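Local coordinates for Polyphosphate:AMP phosphotransferase (Pseudomonas aeruginosa PAO1, PDB 3CZP), which transfers phosphate from inorganic polyphosphate to AMP, making ADP, and less efficiently to GMP, with magnesium as cofactor, at residues 299-313 with 404-418. Sequence-based numbering, arbitrary orientation.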
loop_
_atom_site.group_PDB
_atom_site.type_symbol
_atom_site.label_atom_id
_atom_site.label_comp_id
_atom_site.label_asym_id
_atom_site.label_seq_id
_atom_site.Cartn_x
_atom_site.Cartn_y
_atom_site.Cartn_z
ATOM N N HIS A 299 20.016 -12.423 -0.168
ATOM C CA HIS A 299 19.682 -11.946 -1.484
ATOM C C HIS A 299 18.186 -11.949 -1.765
ATOM O O HIS A 299 17.371 -12.450 -0.997
ATOM C CB HIS A 299 20.359 -12.852 -2.544
ATOM C CG HIS A 299 21.860 -12.766 -2.550
ATOM N ND1 HIS A 299 22.546 -11.654 -3.009
ATOM C CD2 HIS A 299 22.801 -13.644 -2.141
ATOM C CE1 HIS A 299 23.848 -11.860 -2.886
ATOM N NE2 HIS A 299 24.027 -13.057 -2.354
ATOM N N SER A 300 17.843 -11.395 -2.917
ATOM C CA SER A 300 16.557 -11.695 -3.508
ATOM C C SER A 300 16.754 -11.681 -5.029
ATOM O O SER A 300 17.840 -11.404 -5.497
ATOM C CB SER A 300 15.467 -10.735 -2.990
ATOM O OG SER A 300 15.834 -9.431 -3.309
ATOM N N LEU A 301 15.699 -12.008 -5.775
ATOM C CA LEU A 301 15.804 -12.130 -7.216
ATOM C C LEU A 301 14.734 -11.283 -7.857
ATOM O O LEU A 301 13.600 -11.272 -7.399
ATOM C CB LEU A 301 15.680 -13.608 -7.626
ATOM C CG LEU A 301 15.919 -14.117 -9.055
ATOM C CD1 LEU A 301 17.320 -13.805 -9.463
ATOM C CD2 LEU A 301 15.698 -15.660 -9.086
ATOM N N VAL A 302 15.131 -10.553 -8.897
ATOM C CA VAL A 302 14.194 -9.888 -9.839
ATOM C C VAL A 302 14.478 -10.362 -11.236
ATOM O O VAL A 302 15.605 -10.197 -11.734
ATOM C CB VAL A 302 14.296 -8.340 -9.730
ATOM C CG1 VAL A 302 13.467 -7.645 -10.825
ATOM C CG2 VAL A 302 13.822 -7.902 -8.345
ATOM N N ALA A 303 13.452 -10.953 -11.871
ATOM C CA ALA A 303 13.462 -11.335 -13.305
ATOM C C ALA A 303 12.505 -10.484 -14.083
ATOM O O ALA A 303 11.299 -10.475 -13.826
ATOM C CB ALA A 303 13.158 -12.823 -13.513
ATOM N N VAL A 304 13.043 -9.729 -15.023
ATOM C CA VAL A 304 12.265 -8.882 -15.890
ATOM C C VAL A 304 12.071 -9.537 -17.259
ATOM O O VAL A 304 13.044 -10.011 -17.862
ATOM C CB VAL A 304 12.997 -7.550 -16.132
ATOM C CG1 VAL A 304 12.422 -6.882 -17.379
ATOM C CG2 VAL A 304 12.965 -6.626 -14.846
ATOM N N PHE A 305 10.844 -9.567 -17.756
ATOM C CA PHE A 305 10.566 -10.105 -19.103
ATOM C C PHE A 305 9.937 -9.104 -20.043
ATOM O O PHE A 305 8.877 -8.549 -19.755
ATOM C CB PHE A 305 9.618 -11.323 -19.024
ATOM C CG PHE A 305 10.245 -12.547 -18.462
ATOM C CD1 PHE A 305 10.753 -13.549 -19.308
ATOM C CD2 PHE A 305 10.330 -12.726 -17.089
ATOM C CE1 PHE A 305 11.323 -14.682 -18.773
ATOM C CE2 PHE A 305 10.955 -13.860 -16.528
ATOM C CZ PHE A 305 11.419 -14.840 -17.347
ATOM N N GLU A 306 10.609 -8.874 -21.167
ATOM C CA GLU A 306 10.097 -8.104 -22.258
ATOM C C GLU A 306 10.273 -8.927 -23.544
ATOM O O GLU A 306 11.031 -9.918 -23.577
ATOM C CB GLU A 306 10.843 -6.766 -22.385
ATOM C CG GLU A 306 10.880 -5.825 -21.157
ATOM C CD GLU A 306 9.562 -5.085 -20.827
ATOM O OE1 GLU A 306 8.636 -5.104 -21.643
ATOM O OE2 GLU A 306 9.479 -4.467 -19.715
ATOM N N GLY A 307 9.535 -8.543 -24.587
ATOM C CA GLY A 307 9.787 -9.082 -25.934
ATOM C C GLY A 307 8.678 -8.718 -26.862
ATOM O O GLY A 307 7.670 -8.153 -26.453
ATOM N N ASN A 308 8.845 -9.082 -28.123
ATOM C CA ASN A 308 7.814 -8.917 -29.111
ATOM C C ASN A 308 6.492 -9.608 -28.680
ATOM O O ASN A 308 6.474 -10.528 -27.885
ATOM C CB ASN A 308 8.320 -9.512 -30.447
ATOM C CG ASN A 308 9.494 -8.724 -31.048
ATOM O OD1 ASN A 308 9.359 -7.521 -31.380
ATOM N ND2 ASN A 308 10.645 -9.403 -31.220
ATOM N N ASP A 309 5.384 -9.145 -29.218
ATOM C CA ASP A 309 4.114 -9.802 -29.000
ATOM C C ASP A 309 4.204 -11.231 -29.517
ATOM O O ASP A 309 4.860 -11.505 -30.532
ATOM C CB ASP A 309 2.996 -9.044 -29.687
ATOM C CG ASP A 309 2.657 -7.737 -29.003
ATOM O OD1 ASP A 309 2.860 -7.574 -27.782
ATOM O OD2 ASP A 309 2.133 -6.843 -29.691
ATOM N N ALA A 310 3.593 -12.157 -28.778
ATOM C CA ALA A 310 3.644 -13.584 -29.114
ATOM C C ALA A 310 5.039 -14.199 -29.001
ATOM O O ALA A 310 5.243 -15.310 -29.455
ATOM C CB ALA A 310 3.048 -13.827 -30.536
ATOM N N ALA A 311 5.986 -13.502 -28.385
ATOM C CA ALA A 311 7.374 -13.999 -28.262
ATOM C C ALA A 311 7.454 -15.186 -27.317
ATOM O O ALA A 311 8.403 -15.963 -27.353
ATOM C CB ALA A 311 8.354 -12.876 -27.810
ATOM N N GLY A 312 6.431 -15.325 -26.484
ATOM C CA GLY A 312 6.310 -16.465 -25.578
ATOM C C GLY A 312 6.855 -16.164 -24.178
ATOM O O GLY A 312 7.513 -17.000 -23.581
ATOM N N LYS A 313 6.554 -14.987 -23.637
ATOM C CA LYS A 313 6.960 -14.625 -22.250
ATOM C C LYS A 313 6.249 -15.463 -21.175
ATOM O O LYS A 313 6.873 -15.903 -20.211
ATOM C CB LYS A 313 6.724 -13.126 -21.948
ATOM C CG LYS A 313 7.755 -12.166 -22.530
ATOM C CD LYS A 313 7.311 -10.707 -22.292
ATOM C CE LYS A 313 6.244 -10.219 -23.339
ATOM N NZ LYS A 313 5.702 -8.870 -22.905
ATOM N N ILE A 404 20.115 -7.526 -4.347
ATOM C CA ILE A 404 19.101 -8.061 -5.245
ATOM C C ILE A 404 19.775 -8.439 -6.539
ATOM O O ILE A 404 20.534 -7.671 -7.114
ATOM C CB ILE A 404 17.924 -7.069 -5.498
ATOM C CG1 ILE A 404 17.353 -6.592 -4.133
ATOM C CG2 ILE A 404 16.897 -7.693 -6.415
ATOM C CD1 ILE A 404 16.006 -5.846 -4.178
ATOM N N ILE A 405 19.487 -9.662 -6.967
ATOM C CA ILE A 405 19.946 -10.219 -8.230
ATOM C C ILE A 405 18.991 -9.847 -9.334
ATOM O O ILE A 405 17.872 -10.274 -9.345
ATOM C CB ILE A 405 20.063 -11.749 -8.114
ATOM C CG1 ILE A 405 20.977 -12.123 -6.929
ATOM C CG2 ILE A 405 20.595 -12.396 -9.434
ATOM C CD1 ILE A 405 20.939 -13.587 -6.616
ATOM N N VAL A 406 19.449 -9.069 -10.290
ATOM C CA VAL A 406 18.598 -8.565 -11.344
ATOM C C VAL A 406 18.928 -9.229 -12.713
ATOM O O VAL A 406 20.067 -9.126 -13.240
ATOM C CB VAL A 406 18.743 -7.056 -11.412
ATOM C CG1 VAL A 406 17.947 -6.487 -12.559
ATOM C CG2 VAL A 406 18.377 -6.418 -10.037
ATOM N N VAL A 407 17.934 -9.924 -13.268
ATOM C CA VAL A 407 18.069 -10.585 -14.561
ATOM C C VAL A 407 17.029 -9.991 -15.519
ATOM O O VAL A 407 15.895 -9.785 -15.116
ATOM C CB VAL A 407 17.945 -12.113 -14.367
ATOM C CG1 VAL A 407 18.239 -12.814 -15.650
ATOM C CG2 VAL A 407 19.022 -12.599 -13.291
ATOM N N LYS A 408 17.419 -9.673 -16.758
ATOM C CA LYS A 408 16.548 -8.987 -17.724
ATOM C C LYS A 408 16.537 -9.696 -19.088
ATOM O O LYS A 408 17.582 -9.890 -19.699
ATOM C CB LYS A 408 17.064 -7.549 -17.932
ATOM C CG LYS A 408 16.951 -6.628 -16.722
ATOM C CD LYS A 408 17.363 -5.205 -17.086
ATOM C CE LYS A 408 18.854 -5.027 -17.307
ATOM N NZ LYS A 408 19.327 -3.549 -17.399
ATOM N N PHE A 409 15.357 -10.057 -19.576
ATOM C CA PHE A 409 15.219 -10.820 -20.812
ATOM C C PHE A 409 14.469 -10.027 -21.885
ATOM O O PHE A 409 13.383 -9.515 -21.645
ATOM C CB PHE A 409 14.455 -12.147 -20.537
ATOM C CG PHE A 409 15.165 -13.103 -19.563
ATOM C CD1 PHE A 409 16.303 -13.816 -19.949
ATOM C CD2 PHE A 409 14.704 -13.268 -18.278
ATOM C CE1 PHE A 409 16.939 -14.640 -19.088
ATOM C CE2 PHE A 409 15.341 -14.134 -17.418
ATOM C CZ PHE A 409 16.454 -14.810 -17.818
ATOM N N TRP A 410 15.028 -9.984 -23.086
ATOM C CA TRP A 410 14.322 -9.551 -24.249
ATOM C C TRP A 410 14.163 -10.766 -25.105
ATOM O O TRP A 410 15.138 -11.276 -25.630
ATOM C CB TRP A 410 15.075 -8.470 -25.048
ATOM C CG TRP A 410 14.350 -8.180 -26.292
ATOM C CD1 TRP A 410 14.605 -8.697 -27.556
ATOM C CD2 TRP A 410 13.145 -7.410 -26.419
ATOM N NE1 TRP A 410 13.633 -8.250 -28.453
ATOM C CE2 TRP A 410 12.738 -7.466 -27.787
ATOM C CE3 TRP A 410 12.365 -6.686 -25.510
ATOM C CZ2 TRP A 410 11.601 -6.814 -28.255
ATOM C CZ3 TRP A 410 11.217 -6.031 -25.993
ATOM C CH2 TRP A 410 10.845 -6.103 -27.334
ATOM N N LEU A 411 12.934 -11.245 -25.215
ATOM C CA LEU A 411 12.651 -12.399 -26.057
ATOM C C LEU A 411 12.415 -11.914 -27.481
ATOM O O LEU A 411 11.442 -11.207 -27.772
ATOM C CB LEU A 411 11.459 -13.230 -25.551
ATOM C CG LEU A 411 11.805 -14.349 -24.552
ATOM C CD1 LEU A 411 12.503 -13.838 -23.320
ATOM C CD2 LEU A 411 10.485 -15.102 -24.181
ATOM N N ALA A 412 13.307 -12.335 -28.372
ATOM C CA ALA A 412 13.302 -11.863 -29.751
ATOM C C ALA A 412 12.736 -12.944 -30.680
ATOM O O ALA A 412 13.147 -14.098 -30.616
ATOM C CB ALA A 412 14.720 -11.446 -30.165
ATOM N N ILE A 413 11.780 -12.554 -31.529
ATOM C CA ILE A 413 11.296 -13.415 -32.596
ATOM C C ILE A 413 11.276 -12.586 -33.877
ATOM O O ILE A 413 11.326 -11.338 -33.805
ATOM C CB ILE A 413 9.871 -14.044 -32.348
ATOM C CG1 ILE A 413 8.774 -12.999 -32.269
ATOM C CG2 ILE A 413 9.831 -14.994 -31.122
ATOM C CD1 ILE A 413 7.368 -13.601 -31.856
ATOM N N ASP A 414 11.210 -13.247 -35.044
ATOM C CA ASP A 414 11.094 -12.494 -36.300
ATOM C C ASP A 414 9.630 -12.281 -36.680
ATOM O O ASP A 414 8.720 -12.810 -36.005
ATOM C CB ASP A 414 11.946 -13.082 -37.429
ATOM C CG ASP A 414 11.607 -14.526 -37.745
ATOM O OD1 ASP A 414 10.414 -14.867 -37.662
ATOM O OD2 ASP A 414 12.548 -15.305 -38.083
ATOM N N LYS A 415 9.407 -11.454 -37.706
ATOM C CA LYS A 415 8.043 -11.028 -38.090
ATOM C C LYS A 415 7.231 -12.215 -38.572
ATOM O O LYS A 415 6.021 -12.296 -38.352
ATOM C CB LYS A 415 8.082 -10.006 -39.250
ATOM C CG LYS A 415 8.843 -8.712 -39.012
ATOM C CD LYS A 415 8.788 -7.827 -40.277
ATOM C CE LYS A 415 9.938 -6.826 -40.390
ATOM N NZ LYS A 415 9.874 -6.125 -41.742
ATOM N N GLN A 416 7.940 -13.105 -39.259
ATOM C CA GLN A 416 7.398 -14.298 -39.876
ATOM C C GLN A 416 6.918 -15.276 -38.809
ATOM O O GLN A 416 5.830 -15.823 -38.920
ATOM C CB GLN A 416 8.465 -14.965 -40.787
ATOM C CG GLN A 416 8.851 -14.201 -42.138
ATOM C CD GLN A 416 9.931 -13.104 -41.950
ATOM O OE1 GLN A 416 10.323 -12.783 -40.831
ATOM N NE2 GLN A 416 10.409 -12.552 -43.044
ATOM N N THR A 417 7.730 -15.482 -37.777
ATOM C CA THR A 417 7.353 -16.324 -36.610
ATOM C C THR A 417 6.225 -15.707 -35.766
ATOM O O THR A 417 5.309 -16.404 -35.305
ATOM C CB THR A 417 8.581 -16.601 -35.717
ATOM O OG1 THR A 417 9.476 -17.456 -36.432
ATOM C CG2 THR A 417 8.193 -17.249 -34.389
ATOM N N GLN A 418 6.248 -14.394 -35.612
ATOM C CA GLN A 418 5.150 -13.734 -34.947
ATOM C C GLN A 418 3.847 -14.104 -35.603
ATOM O O GLN A 418 2.915 -14.512 -34.927
ATOM C CB GLN A 418 5.303 -12.225 -35.003
ATOM C CG GLN A 418 4.501 -11.544 -33.945
ATOM C CD GLN A 418 4.659 -10.079 -33.997
ATOM O OE1 GLN A 418 4.392 -9.482 -35.029
ATOM N NE2 GLN A 418 5.138 -9.464 -32.899
HETATM O O HOH W 1 13.177 -8.241 -31.589
#
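Trp-410 lays its indole across the backbone of Gly-307, whose CA stands over one face of the ring, 3.3 Å from the centroid of the six-membered ring, in a CH-pi contact. With CG anti to the backbone N (chi1 174°), the indole swings toward strand 300-307. Followed outward from CB, the first atoms to meet the other strand are CD2 and CE2, each 3.8 Å from Gly-307 CA; CE3 meets Glu-306 CB at 3.5 Å, CZ3 lies against Gly-307 N, CH2 against Gly-307 C, and CZ2 reaches Asn-308 N. On the pyrrole side, NE1 donates in the ring plane to a water; the water, whose O is 2.8 Å from Asn-308 ND2, accepts from both and so links the amide to the indole, their planes 78° apart.

Seven backbone hydrogen bonds, from Ile-405 N to Ser-300 O up to Leu-411 N to Glu-306 O, join the two strands in parallel. Strand 300-307 is the middle of a five-stranded sheet of order 2-3-1-4-5, as in P-loop kinases, and 404-412 is its neighbour; 308-312 is the loop leading from strand 300-307 into helix 313-321, the P-loop position. Here a glycerol is held by the backbone N of Ala-310, Gly-312 and Lys-313. On the sheet face covered by helix 475-496, Phe-409 CD2 sits over one face of Phe-305, 3.7 Å from its CE1, the ring planes inclined at 31°. In the loop, Ala-311 CB packs back on Leu-411 CB of the strand, and Ile-413 CD1 reaches Asp-309 O. That carbonyl accepts from Gln-418 NE2 at 3.1 Å, while Arg-443 holds Gln-418 OE1.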